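Local coordinates for protein Cd1 (Flavonifractor plautii, PDB 7D39) that probably acts as an FMN-dependent ene-reductase that reduces flavones and flavonols, starting their breakdown in gut bacteria, at residues A26-A31 with I193-A198; D68-L73 with D103-R108; D79-V84 with I133-V138; R152-A157 with I169-F174; C236-E241 with A255-H260. All blocks are in the same frame, centred on the assembly; numbering follows the deposited sequence.

Interaction 1: A26-A31 with I193-A198; sequences AKEMGA and IGRNIA
R195 reaches out from helix 184-202 and meets both M29 and E28 at the end of helix 14-28. Its CB lies 4.0 Å from CG of M29, a selenomethionine. R195 CG and CD then pass the terminal methyl of M29, with CG 3.3 Å from M29 CE. The M29 chain is bent beyond CG, and its CE also comes close to R195 NE. Extended torsions carry R195 on to E28. NE makes a weak bond of 2.9 Å to E28 OE1. NH2 gives the straighter bond, 3.2 Å to E28 OE2 at 153°, on the syn side of the carboxylate. The carboxylate and guanidinium planes are 19° apart. E28 OE1 has a second partner in H191 NE2, and R195 NH1 is held by Q192 OE1. Further in, A26 lies against G194, with A26 CA 3.4 Å from G194 O. A198 CB lies 3.6 Å from M29 CB and also near A26. G30, with positive phi, ends helix 14-28 in a Schellman motif. This is typical of a flavodoxin-like fold, where the first and last helices of that domain, 14-28 and 184-202, pack side by side on one face of the parallel sheet.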
# COMPACT_ATOMS: atom_id res chain seq x y z
N ALA A 26 3.37 7.55 20.06
CA ALA A 26 2.65 8.64 19.43
C ALA A 26 1.96 9.52 20.47
O ALA A 26 1.97 10.75 20.35
CB ALA A 26 1.62 8.10 18.43
N LYS A 27 1.36 8.92 21.50
CA LYS A 27 0.73 9.76 22.51
C LYS A 27 1.78 10.55 23.28
O LYS A 27 1.57 11.73 23.60
CB LYS A 27 -0.12 8.92 23.48
CG LYS A 27 -0.86 9.81 24.49
CD LYS A 27 -1.86 9.05 25.34
CE LYS A 27 -3.12 9.86 25.57
NZ LYS A 27 -2.85 11.18 26.21
N GLU A 28 2.92 9.93 23.58
CA GLU A 28 4.02 10.63 24.22
C GLU A 28 4.37 11.91 23.47
O GLU A 28 4.78 12.89 24.09
CB GLU A 28 5.24 9.71 24.29
CG GLU A 28 6.39 10.20 25.13
CD GLU A 28 7.58 9.26 25.06
OE1 GLU A 28 7.72 8.55 24.05
OE2 GLU A 28 8.37 9.22 26.02
N MSE A 29 4.19 11.92 22.16
CA MSE A 29 4.42 13.10 21.33
C MSE A 29 3.22 14.03 21.29
O MSE A 29 3.27 15.06 20.64
CB MSE A 29 4.79 12.68 19.91
CG MSE A 29 6.04 11.82 19.84
SE MSE A 29 7.62 12.80 20.45
CE MSE A 29 8.22 11.60 21.85
N GLY A 30 2.14 13.67 21.96
CA GLY A 30 0.98 14.54 22.04
C GLY A 30 -0.16 14.20 21.12
O GLY A 30 -1.05 15.03 20.94
N ALA A 31 -0.17 13.01 20.52
CA ALA A 31 -1.20 12.63 19.58
C ALA A 31 -2.38 12.03 20.31
O ALA A 31 -2.22 11.36 21.34
CB ALA A 31 -0.67 11.62 18.56
N ILE A 193 9.01 4.16 16.26
CA ILE A 193 8.20 4.29 15.05
C ILE A 193 6.94 5.10 15.34
O ILE A 193 6.49 5.91 14.53
CB ILE A 193 7.89 2.89 14.48
CG1 ILE A 193 9.16 2.33 13.84
CG2 ILE A 193 6.73 2.92 13.47
CD1 ILE A 193 8.98 0.98 13.18
N GLY A 194 6.37 4.91 16.53
CA GLY A 194 5.19 5.69 16.91
C GLY A 194 5.51 7.15 17.15
O GLY A 194 4.71 8.04 16.84
N ARG A 195 6.68 7.43 17.74
CA ARG A 195 7.15 8.81 17.82
C ARG A 195 7.28 9.42 16.42
O ARG A 195 6.86 10.55 16.17
CB ARG A 195 8.49 8.90 18.57
CG ARG A 195 8.42 8.77 20.10
CD ARG A 195 9.84 8.64 20.67
NE ARG A 195 9.90 8.81 22.12
CZ ARG A 195 10.90 8.36 22.89
NH1 ARG A 195 11.91 7.70 22.34
NH2 ARG A 195 10.87 8.57 24.20
N ASN A 196 7.88 8.66 15.50
CA ASN A 196 8.07 9.15 14.14
C ASN A 196 6.75 9.50 13.46
O ASN A 196 6.57 10.62 12.97
CB ASN A 196 8.84 8.12 13.33
CG ASN A 196 10.26 7.98 13.81
OD1 ASN A 196 10.66 8.69 14.72
ND2 ASN A 196 11.02 7.07 13.22
N ILE A 197 5.80 8.56 13.42
CA ILE A 197 4.55 8.87 12.73
C ILE A 197 3.89 10.10 13.34
O ILE A 197 3.30 10.92 12.63
CB ILE A 197 3.61 7.65 12.72
CG1 ILE A 197 2.49 7.84 11.71
CG2 ILE A 197 2.99 7.43 14.07
CD1 ILE A 197 2.97 8.02 10.28
N ALA A 198 4.03 10.28 14.65
CA ALA A 198 3.42 11.42 15.32
C ALA A 198 4.08 12.73 14.91
O ALA A 198 3.40 13.70 14.59
CB ALA A 198 3.48 11.23 16.84

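Interaction 2: D68-L73 with D103-R108; sequences DDFDWL and DRFGPR
A cation-pi stack of R104 on F70 joins the start of helix 70-79 to helix 96-109. The guanidinium lies flat on the F70 ring, centres 4.6 Å apart and planes turned by 26°. The two side chains run past each other in opposite directions. F70 CG is anti to the backbone N (chi1 -176°), which sends the ring toward the other helix. R104 is bent at chi3, the torsion that sets NE. Two parts of R104 meet F70. Its CB sits over the ring face, 3.9 Å from the centroid, and its guanidinium lies with one face against F70 CB, which is 3.5 Å from R104 NH2. D68 N is at the edge of the guanidinium, in its plane. R104 NH1 is bonded to E44 O, in the loop after strand 32-37. Both helices are crossover connections of the flavodoxin-like fold, one on each side of strand 82-88 in the chain. They pack as neighbours. On the inner side F105 meets the rim of F70, with F105 CD1 3.6 Å from F70 CZ. The two side chains cross at about a right angle. F105 also touches L74 and M77, further along helix 70-79. The outer side is polar. D71 OD1 forms a salt bridge to R108 NE at 3.3 Å, and the carboxylate and guanidinium planes are 54° apart. R108 also rests on L74.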
# COMPACT_ATOMS: atom_id res chain seq x y z
N ASP A 68 -17.13 -4.82 3.06
CA ASP A 68 -18.40 -4.70 3.84
C ASP A 68 -18.34 -3.80 5.09
O ASP A 68 -19.14 -2.90 5.25
CB ASP A 68 -18.90 -6.06 4.28
CG ASP A 68 -20.41 -6.17 4.18
OD1 ASP A 68 -21.00 -5.44 3.35
OD2 ASP A 68 -21.00 -6.98 4.93
N ASP A 69 -17.39 -4.08 5.99
CA ASP A 69 -16.87 -3.08 6.92
C ASP A 69 -15.76 -2.24 6.30
O ASP A 69 -15.17 -1.40 6.99
CB ASP A 69 -16.32 -3.73 8.18
CG ASP A 69 -17.41 -4.23 9.11
OD1 ASP A 69 -18.48 -3.58 9.16
OD2 ASP A 69 -17.19 -5.26 9.79
N PHE A 70 -15.44 -2.46 5.02
CA PHE A 70 -14.36 -1.72 4.41
C PHE A 70 -14.64 -0.22 4.40
O PHE A 70 -13.78 0.59 4.75
CB PHE A 70 -14.10 -2.24 2.99
CG PHE A 70 -12.93 -1.60 2.33
CD1 PHE A 70 -11.65 -2.00 2.63
CD2 PHE A 70 -13.11 -0.56 1.43
CE1 PHE A 70 -10.54 -1.39 2.04
CE2 PHE A 70 -12.02 0.06 0.83
CZ PHE A 70 -10.74 -0.37 1.13
N ASP A 71 -15.86 0.17 4.00
CA ASP A 71 -16.18 1.60 3.98
C ASP A 71 -15.99 2.22 5.35
O ASP A 71 -15.42 3.31 5.47
CB ASP A 71 -17.61 1.82 3.47
CG ASP A 71 -17.73 1.63 1.97
OD1 ASP A 71 -16.70 1.70 1.26
OD2 ASP A 71 -18.86 1.42 1.48
N TRP A 72 -16.45 1.55 6.40
CA TRP A 72 -16.18 2.02 7.75
C TRP A 72 -14.69 2.17 8.00
O TRP A 72 -14.22 3.22 8.45
CB TRP A 72 -16.82 1.07 8.76
CG TRP A 72 -16.60 1.45 10.19
CD1 TRP A 72 -17.38 2.26 10.97
CD2 TRP A 72 -15.52 1.01 11.04
NE1 TRP A 72 -16.86 2.36 12.23
CE2 TRP A 72 -15.72 1.60 12.31
CE3 TRP A 72 -14.42 0.18 10.84
CZ2 TRP A 72 -14.85 1.39 13.37
CZ3 TRP A 72 -13.54 -0.02 11.91
CH2 TRP A 72 -13.77 0.58 13.16
N LEU A 73 -13.92 1.12 7.71
CA LEU A 73 -12.47 1.20 7.90
C LEU A 73 -11.88 2.38 7.14
O LEU A 73 -11.07 3.14 7.68
CB LEU A 73 -11.81 -0.11 7.44
CG LEU A 73 -10.29 -0.25 7.53
CD1 LEU A 73 -9.81 -0.01 8.95
CD2 LEU A 73 -9.82 -1.62 7.02
N ASP A 103 -6.21 -4.28 -2.73
CA ASP A 103 -7.08 -4.39 -3.90
C ASP A 103 -8.20 -3.38 -3.83
O ASP A 103 -8.56 -2.76 -4.83
CB ASP A 103 -7.69 -5.79 -4.03
CG ASP A 103 -6.65 -6.90 -4.15
OD1 ASP A 103 -5.48 -6.61 -4.48
OD2 ASP A 103 -7.03 -8.07 -3.91
N ARG A 104 -8.78 -3.20 -2.65
CA ARG A 104 -9.99 -2.41 -2.55
C ARG A 104 -9.72 -0.93 -2.38
O ARG A 104 -10.66 -0.14 -2.47
CB ARG A 104 -10.86 -2.96 -1.42
CG ARG A 104 -11.45 -4.27 -1.90
CD ARG A 104 -12.45 -4.85 -0.99
NE ARG A 104 -13.65 -4.03 -0.87
CZ ARG A 104 -14.57 -4.31 0.04
NH1 ARG A 104 -14.39 -5.34 0.84
NH2 ARG A 104 -15.66 -3.57 0.16
N PHE A 105 -8.47 -0.54 -2.15
CA PHE A 105 -8.11 0.88 -2.24
C PHE A 105 -8.22 1.39 -3.67
O PHE A 105 -8.50 2.57 -3.88
CB PHE A 105 -6.69 1.11 -1.71
CG PHE A 105 -6.64 1.61 -0.28
CD1 PHE A 105 -7.45 1.05 0.70
CD2 PHE A 105 -5.76 2.62 0.08
CE1 PHE A 105 -7.39 1.52 2.02
CE2 PHE A 105 -5.70 3.09 1.38
CZ PHE A 105 -6.51 2.53 2.36
N GLY A 106 -7.99 0.51 -4.64
CA GLY A 106 -7.85 0.88 -6.03
C GLY A 106 -8.91 1.84 -6.54
O GLY A 106 -8.60 2.95 -6.99
N PRO A 107 -10.17 1.42 -6.51
CA PRO A 107 -11.25 2.23 -7.09
C PRO A 107 -11.71 3.40 -6.24
O PRO A 107 -12.59 4.15 -6.67
CB PRO A 107 -12.39 1.20 -7.26
CG PRO A 107 -11.69 -0.13 -7.31
CD PRO A 107 -10.58 0.02 -6.31
N ARG A 108 -11.16 3.60 -5.05
CA ARG A 108 -11.62 4.69 -4.20
C ARG A 108 -10.53 5.67 -3.81
O ARG A 108 -10.85 6.81 -3.46
CB ARG A 108 -12.26 4.13 -2.92
CG ARG A 108 -13.77 3.84 -2.99
CD ARG A 108 -14.20 3.04 -1.75
NE ARG A 108 -15.39 3.58 -1.09
CZ ARG A 108 -15.43 4.74 -0.43
NH1 ARG A 108 -14.36 5.50 -0.33
NH2 ARG A 108 -16.56 5.14 0.14

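Interaction 3: D79-V84 with I133-V138; sequences DADGIV and ILKDKV
V138 and G82 pair where two neighbouring inner strands of the parallel sheet begin, and here the packing is tight. The CA atoms of this parallel bridge are 4.8 Å apart. I83 N bonds to V138 O at 3.0 Å. The same oxygen takes a CA-H...O contact of 3.1 Å from G82 CA. V138 CG2 rests over the G82 backbone, 3.7 Å from G82 CA, where glycine has no side chain. V138 CG2 also packs on I197 of helix 184-202, and the side chain touches A200 and A201. K137, just before strand 138-144, lays its chain against A80 and D81, with K137 CG 3.5 Å from D81 O. Its CD lies 3.8 Å from I83 CD1. Bends at chi3 and chi4 turn the K137 chain back, and NZ bonds to A80 O at 2.7 Å. The C=O...N angle is 172°, nearly along the C=O axis. The partly exposed side is looser. There K135 NZ stays 4.3 Å from D81 OD1, too far for a salt bridge. K135 NZ bonds instead to L78 O, which also takes a weak bond from K137 NZ, while D81 OD2 is taken by K2 N. Two ammonium groups thus meet carbonyl oxygens at the end of helix 70-79. The partial negative charge of that helix end would be expected to stabilise both cations, including that of the buried K137.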
# COMPACT_ATOMS: atom_id res chain seq x y z
N ASP A 79 -10.02 9.95 8.39
CA ASP A 79 -10.07 10.90 9.48
C ASP A 79 -8.75 11.03 10.23
O ASP A 79 -8.61 11.95 11.04
CB ASP A 79 -11.16 10.53 10.49
CG ASP A 79 -12.55 10.95 10.04
OD1 ASP A 79 -12.68 11.83 9.15
OD2 ASP A 79 -13.53 10.40 10.60
N ALA A 80 -7.81 10.12 10.01
CA ALA A 80 -6.53 10.14 10.72
C ALA A 80 -5.51 11.00 9.99
O ALA A 80 -5.48 11.03 8.76
CB ALA A 80 -5.98 8.72 10.89
N ASP A 81 -4.68 11.70 10.75
CA ASP A 81 -3.59 12.45 10.14
C ASP A 81 -2.40 11.56 9.84
O ASP A 81 -1.63 11.85 8.91
CB ASP A 81 -3.18 13.62 11.04
CG ASP A 81 -4.35 14.52 11.41
OD1 ASP A 81 -4.95 15.17 10.51
OD2 ASP A 81 -4.68 14.59 12.61
N GLY A 82 -2.24 10.47 10.59
CA GLY A 82 -1.17 9.52 10.39
C GLY A 82 -1.64 8.16 10.84
O GLY A 82 -2.54 8.04 11.67
N ILE A 83 -1.02 7.12 10.26
CA ILE A 83 -1.46 5.74 10.43
C ILE A 83 -0.25 4.85 10.66
O ILE A 83 0.76 4.97 9.96
CB ILE A 83 -2.25 5.22 9.22
CG1 ILE A 83 -3.46 6.08 8.93
CG2 ILE A 83 -2.66 3.79 9.42
CD1 ILE A 83 -4.22 5.60 7.73
N VAL A 84 -0.39 3.93 11.60
CA VAL A 84 0.58 2.88 11.88
C VAL A 84 -0.13 1.55 11.69
O VAL A 84 -1.15 1.28 12.34
CB VAL A 84 1.17 3.00 13.30
CG1 VAL A 84 2.30 2.03 13.51
CG2 VAL A 84 1.67 4.38 13.51
N ILE A 133 -10.44 12.78 0.88
CA ILE A 133 -9.81 11.77 0.04
C ILE A 133 -8.49 12.26 -0.53
O ILE A 133 -7.54 11.49 -0.70
CB ILE A 133 -10.77 11.34 -1.08
CG1 ILE A 133 -11.86 10.45 -0.51
CG2 ILE A 133 -10.01 10.61 -2.17
CD1 ILE A 133 -13.04 10.30 -1.42
N LEU A 134 -8.40 13.55 -0.87
CA LEU A 134 -7.18 14.10 -1.45
C LEU A 134 -6.24 14.69 -0.41
O LEU A 134 -5.13 15.11 -0.77
CB LEU A 134 -7.53 15.17 -2.48
CG LEU A 134 -8.14 14.58 -3.73
CD1 LEU A 134 -8.47 15.67 -4.75
CD2 LEU A 134 -7.17 13.56 -4.31
N LYS A 135 -6.64 14.73 0.86
CA LYS A 135 -5.78 15.22 1.93
C LYS A 135 -4.48 14.42 1.99
O LYS A 135 -4.48 13.19 1.93
CB LYS A 135 -6.53 15.10 3.26
CG LYS A 135 -6.42 16.29 4.18
CD LYS A 135 -6.49 15.86 5.65
CE LYS A 135 -7.71 14.98 5.94
NZ LYS A 135 -7.70 14.37 7.31
N ASP A 136 -3.35 15.12 2.12
CA ASP A 136 -2.08 14.44 2.34
C ASP A 136 -2.13 13.66 3.65
O ASP A 136 -2.86 14.02 4.57
CB ASP A 136 -0.94 15.45 2.37
CG ASP A 136 -0.52 15.89 0.98
OD1 ASP A 136 -0.60 15.08 0.03
OD2 ASP A 136 -0.10 17.06 0.83
N LYS A 137 -1.34 12.59 3.72
CA LYS A 137 -1.36 11.71 4.89
C LYS A 137 -0.03 10.98 5.00
O LYS A 137 0.63 10.71 3.99
CB LYS A 137 -2.51 10.68 4.81
CG LYS A 137 -2.86 10.04 6.17
CD LYS A 137 -4.00 9.04 6.07
CE LYS A 137 -5.23 9.63 5.40
NZ LYS A 137 -5.71 10.88 6.06
N VAL A 138 0.37 10.67 6.25
CA VAL A 138 1.57 9.88 6.52
C VAL A 138 1.15 8.52 7.07
O VAL A 138 0.13 8.40 7.75
CB VAL A 138 2.54 10.58 7.49
CG1 VAL A 138 3.18 11.82 6.86
CG2 VAL A 138 1.83 10.93 8.78

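Interaction 4: R152-A157 with I169-F174; sequences RTQCDA and IDNEVF
Q154 and N171 trade bonds: each side-chain amide donates to the backbone oxygen of the other residue. The pair joins the helix and the second strand of a beta-alpha-beta unit made of strand 138-144, helix 153-162 and strand 167-174. Q154 NE2 gives its hydrogen to N171 O at 2.7 Å, with an N-H...O angle of 164°. N171 ND2 returns a bond of 3.0 Å to Q154 O. Each acceptor lies near the plane of the donating amide. The two amide planes stand 83° apart. Together the two bonds fix the rotation of both amides. N171 CG is anti to the backbone N (chi1 -172°), which points its amide at the helix. Q154 is extended beyond CG and crosses to the strand backbone. The axes of segments 153-157 and 169-174 come within 8.6 Å and run roughly antiparallel. V173 also faces the helix, and its side chain is about 8 Å from the bound FMN. T153 OG1, at the start of the helix, bonds to S143 OG of strand 138-144. A157 and N171 both touch F141 of that strand. A157 CB also packs against the amide oxygen, 3.8 Å from N171 OD1.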
# COMPACT_ATOMS: atom_id res chain seq x y z
N ARG A 152 9.22 -10.17 1.00
CA ARG A 152 8.25 -9.49 0.15
C ARG A 152 7.31 -8.56 0.90
O ARG A 152 6.53 -7.84 0.26
CB ARG A 152 7.43 -10.52 -0.63
CG ARG A 152 8.28 -11.54 -1.37
CD ARG A 152 7.44 -12.46 -2.23
NE ARG A 152 7.01 -11.80 -3.45
CZ ARG A 152 5.92 -12.12 -4.15
NH1 ARG A 152 5.12 -13.09 -3.74
NH2 ARG A 152 5.63 -11.46 -5.27
N THR A 153 7.37 -8.53 2.23
CA THR A 153 6.31 -7.87 2.98
C THR A 153 6.44 -6.35 2.91
O THR A 153 5.43 -5.65 2.83
CB THR A 153 6.29 -8.37 4.43
OG1 THR A 153 5.15 -7.84 5.11
CG2 THR A 153 7.58 -7.99 5.18
N GLN A 154 7.67 -5.84 2.89
CA GLN A 154 7.86 -4.39 2.82
C GLN A 154 7.40 -3.82 1.49
O GLN A 154 6.92 -2.68 1.42
CB GLN A 154 9.33 -4.05 3.05
CG GLN A 154 9.79 -4.23 4.46
CD GLN A 154 11.29 -4.13 4.59
OE1 GLN A 154 12.04 -4.91 3.99
NE2 GLN A 154 11.74 -3.15 5.37
N CYS A 155 7.57 -4.58 0.41
CA CYS A 155 7.03 -4.16 -0.87
C CYS A 155 5.50 -4.23 -0.87
O CYS A 155 4.84 -3.31 -1.36
CB CYS A 155 7.65 -5.00 -1.99
SG CYS A 155 7.20 -4.52 -3.67
N ASP A 156 4.92 -5.29 -0.28
CA ASP A 156 3.47 -5.32 -0.12
C ASP A 156 3.00 -4.09 0.63
O ASP A 156 2.00 -3.45 0.25
CB ASP A 156 3.00 -6.58 0.62
CG ASP A 156 3.27 -7.85 -0.13
OD1 ASP A 156 3.57 -7.81 -1.34
OD2 ASP A 156 3.16 -8.93 0.49
N ALA A 157 3.68 -3.76 1.72
CA ALA A 157 3.26 -2.60 2.51
C ALA A 157 3.29 -1.34 1.65
O ALA A 157 2.32 -0.58 1.61
CB ALA A 157 4.14 -2.45 3.75
N ILE A 169 6.59 6.81 6.32
CA ILE A 169 7.63 7.30 7.22
C ILE A 169 8.57 6.16 7.62
O ILE A 169 9.79 6.26 7.43
CB ILE A 169 7.02 8.00 8.44
CG1 ILE A 169 6.04 9.09 7.98
CG2 ILE A 169 8.12 8.59 9.33
CD1 ILE A 169 6.69 10.24 7.20
N ASP A 170 8.01 5.08 8.16
CA ASP A 170 8.77 3.88 8.44
C ASP A 170 8.13 2.68 7.74
O ASP A 170 6.93 2.69 7.46
CB ASP A 170 8.88 3.62 9.95
CG ASP A 170 9.98 4.45 10.59
OD1 ASP A 170 11.16 4.21 10.24
OD2 ASP A 170 9.66 5.35 11.40
N ASN A 171 8.95 1.66 7.45
CA ASN A 171 8.47 0.44 6.79
C ASN A 171 9.38 -0.70 7.26
O ASN A 171 10.30 -1.15 6.58
CB ASN A 171 8.47 0.59 5.27
CG ASN A 171 7.81 -0.55 4.60
OD1 ASN A 171 7.46 -1.53 5.25
ND2 ASN A 171 7.63 -0.46 3.29
N GLU A 172 9.11 -1.19 8.47
CA GLU A 172 10.05 -2.00 9.23
C GLU A 172 9.63 -3.47 9.22
O GLU A 172 8.43 -3.78 9.29
CB GLU A 172 10.16 -1.48 10.67
CG GLU A 172 11.25 -2.12 11.53
CD GLU A 172 12.62 -1.70 11.10
OE1 GLU A 172 13.11 -2.18 10.05
OE2 GLU A 172 13.21 -0.87 11.82
N VAL A 173 10.61 -4.37 9.15
CA VAL A 173 10.39 -5.81 9.16
C VAL A 173 10.98 -6.39 10.43
O VAL A 173 12.12 -6.07 10.79
CB VAL A 173 11.02 -6.49 7.93
CG1 VAL A 173 10.97 -8.01 8.11
CG2 VAL A 173 10.28 -6.11 6.70
N PHE A 174 10.22 -7.28 11.09
CA PHE A 174 10.68 -7.94 12.32
C PHE A 174 10.69 -9.45 12.13
O PHE A 174 9.68 -10.13 12.36
CB PHE A 174 9.80 -7.56 13.52
CG PHE A 174 9.83 -6.10 13.85
CD1 PHE A 174 10.79 -5.59 14.71
CD2 PHE A 174 8.89 -5.23 13.31
CE1 PHE A 174 10.81 -4.24 15.03
CE2 PHE A 174 8.90 -3.89 13.62
CZ PHE A 174 9.86 -3.39 14.48

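Interaction 5: C236-E241 with A255-H260; sequences CGLEGE and AEQLEH
Q257 lies alongside L238, the two side chains running in opposite directions, with Q257 CB 3.5 Å from L238 CD2. The same L238 methyl touches Q257 O, also at 3.5 Å. L238 also packs on F251 and H218. The Q257 chain is bent at chi2 (-76°), which swings CD toward the backbone of the other segment. OE1 then accepts a bond of 3.0 Å from E239 N. The donor sits above the carbonyl plane, 43° out of it. A water donates to Q257 OE1 and also to G237 O, at 2.9 Å, and bridges the segments. OE1 has two donors. E239 CG comes 3.3 Å from Q257 OE1, while the carboxylate turns to K230. Just after the 3-10 segment, H260 NE2 bonds back to E256 OE1 at 3.1 Å. G237 has positive phi, in the turn that leads from C236 into strand 239-245. C236 SG is modelled as joined to C219 SG, but C219 has such links to C216 and C233 as well, and one sulfur cannot make all three. The four cysteines form two C-x-x-C pairs beside a small antiparallel sheet. That layout is consistent with a zinc-ribbon-like metal site, though no metal is modelled.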
# COMPACT_ATOMS: atom_id res chain seq x y z
N CYS A 236 7.83 0.85 -7.35
CA CYS A 236 7.55 2.07 -8.09
C CYS A 236 7.60 1.89 -9.60
O CYS A 236 7.17 2.79 -10.34
CB CYS A 236 8.53 3.17 -7.62
SG CYS A 236 10.27 3.09 -8.16
N GLY A 237 8.09 0.76 -10.10
CA GLY A 237 7.99 0.46 -11.51
C GLY A 237 9.01 1.14 -12.39
O GLY A 237 8.96 0.95 -13.62
N LEU A 238 9.92 1.93 -11.83
CA LEU A 238 11.01 2.47 -12.62
C LEU A 238 11.76 1.34 -13.30
O LEU A 238 11.99 0.28 -12.71
CB LEU A 238 11.96 3.29 -11.74
CG LEU A 238 11.46 4.67 -11.33
CD1 LEU A 238 12.26 5.23 -10.18
CD2 LEU A 238 11.51 5.63 -12.51
N GLU A 239 12.12 1.55 -14.56
CA GLU A 239 12.83 0.58 -15.39
C GLU A 239 14.26 1.07 -15.61
O GLU A 239 14.48 2.18 -16.09
CB GLU A 239 12.11 0.38 -16.72
CG GLU A 239 10.59 0.28 -16.56
CD GLU A 239 9.88 -0.31 -17.77
OE1 GLU A 239 10.44 -0.32 -18.88
OE2 GLU A 239 8.74 -0.78 -17.59
N GLY A 240 15.24 0.25 -15.23
CA GLY A 240 16.61 0.68 -15.31
C GLY A 240 17.60 -0.45 -15.26
O GLY A 240 17.45 -1.45 -15.96
N GLU A 241 18.61 -0.33 -14.41
CA GLU A 241 19.72 -1.27 -14.42
C GLU A 241 20.21 -1.50 -13.00
O GLU A 241 20.38 -0.56 -12.23
CB GLU A 241 20.85 -0.76 -15.30
CG GLU A 241 22.09 -1.62 -15.30
CD GLU A 241 22.96 -1.37 -16.53
OE1 GLU A 241 23.05 -0.20 -16.98
OE2 GLU A 241 23.53 -2.35 -17.05
N ALA A 255 16.62 9.41 -16.29
CA ALA A 255 15.82 10.33 -15.48
C ALA A 255 14.43 10.58 -16.00
O ALA A 255 13.56 11.02 -15.32
CB ALA A 255 16.53 11.64 -15.37
N GLU A 256 14.25 10.36 -17.26
CA GLU A 256 12.94 10.54 -17.88
C GLU A 256 11.94 9.51 -17.38
O GLU A 256 10.73 9.76 -17.40
CB GLU A 256 13.08 10.49 -19.40
CG GLU A 256 11.79 10.73 -20.17
CD GLU A 256 10.96 9.47 -20.33
OE1 GLU A 256 9.76 9.58 -20.69
OE2 GLU A 256 11.51 8.37 -20.10
N GLN A 257 12.41 8.34 -16.94
CA GLN A 257 11.52 7.33 -16.37
C GLN A 257 10.74 7.89 -15.18
O GLN A 257 9.65 7.39 -14.88
CB GLN A 257 12.32 6.10 -15.93
CG GLN A 257 12.50 5.05 -17.01
CD GLN A 257 11.25 4.22 -17.23
OE1 GLN A 257 10.72 3.61 -16.30
NE2 GLN A 257 10.77 4.19 -18.47
N LEU A 258 11.27 8.91 -14.50
CA LEU A 258 10.56 9.49 -13.37
C LEU A 258 9.14 9.91 -13.74
O LEU A 258 8.24 9.85 -12.90
CB LEU A 258 11.33 10.69 -12.83
CG LEU A 258 12.23 10.36 -11.65
CD1 LEU A 258 13.07 11.57 -11.27
CD2 LEU A 258 11.39 9.89 -10.49
N GLU A 259 8.94 10.34 -14.98
CA GLU A 259 7.61 10.70 -15.45
C GLU A 259 6.65 9.52 -15.43
O GLU A 259 5.44 9.73 -15.45
CB GLU A 259 7.70 11.24 -16.88
CG GLU A 259 8.22 12.64 -16.97
CD GLU A 259 7.36 13.47 -17.88
OE1 GLU A 259 6.87 14.53 -17.43
OE2 GLU A 259 7.13 13.04 -19.03
N HIS A 260 7.16 8.29 -15.46
CA HIS A 260 6.33 7.10 -15.54
C HIS A 260 6.18 6.39 -14.21
O HIS A 260 5.35 5.48 -14.09
CB HIS A 260 6.89 6.13 -16.58
CG HIS A 260 6.92 6.70 -17.96
ND1 HIS A 260 5.95 6.42 -18.90
CD2 HIS A 260 7.78 7.57 -18.55
CE1 HIS A 260 6.22 7.08 -20.02
NE2 HIS A 260 7.32 7.79 -19.83
O HOH W 1 7.88 3.08 -15.19

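Overall arrangement
Interactions 1 to 4 belong to the flavodoxin-like part, while interaction 5 sits on the small antiparallel sheet. Interaction 3 is the most buried and pairs strands 82-88 and 138-144. Interaction 1 packs over it, with I197 on V84 and V138. Interaction 1 also meets interaction 4, where N196 ND2 bonds to D170 OD2. Interactions 2 and 3 share the helix-strand run 70-88 and touch at R108 and I133. The chemistry follows position. The strand contact uses a backbone bond and a buried lysine. The helix-helix contacts 1 and 2 set salt bridges outside apolar packing. Interactions 4 and 5 use side-chain amides against backbone.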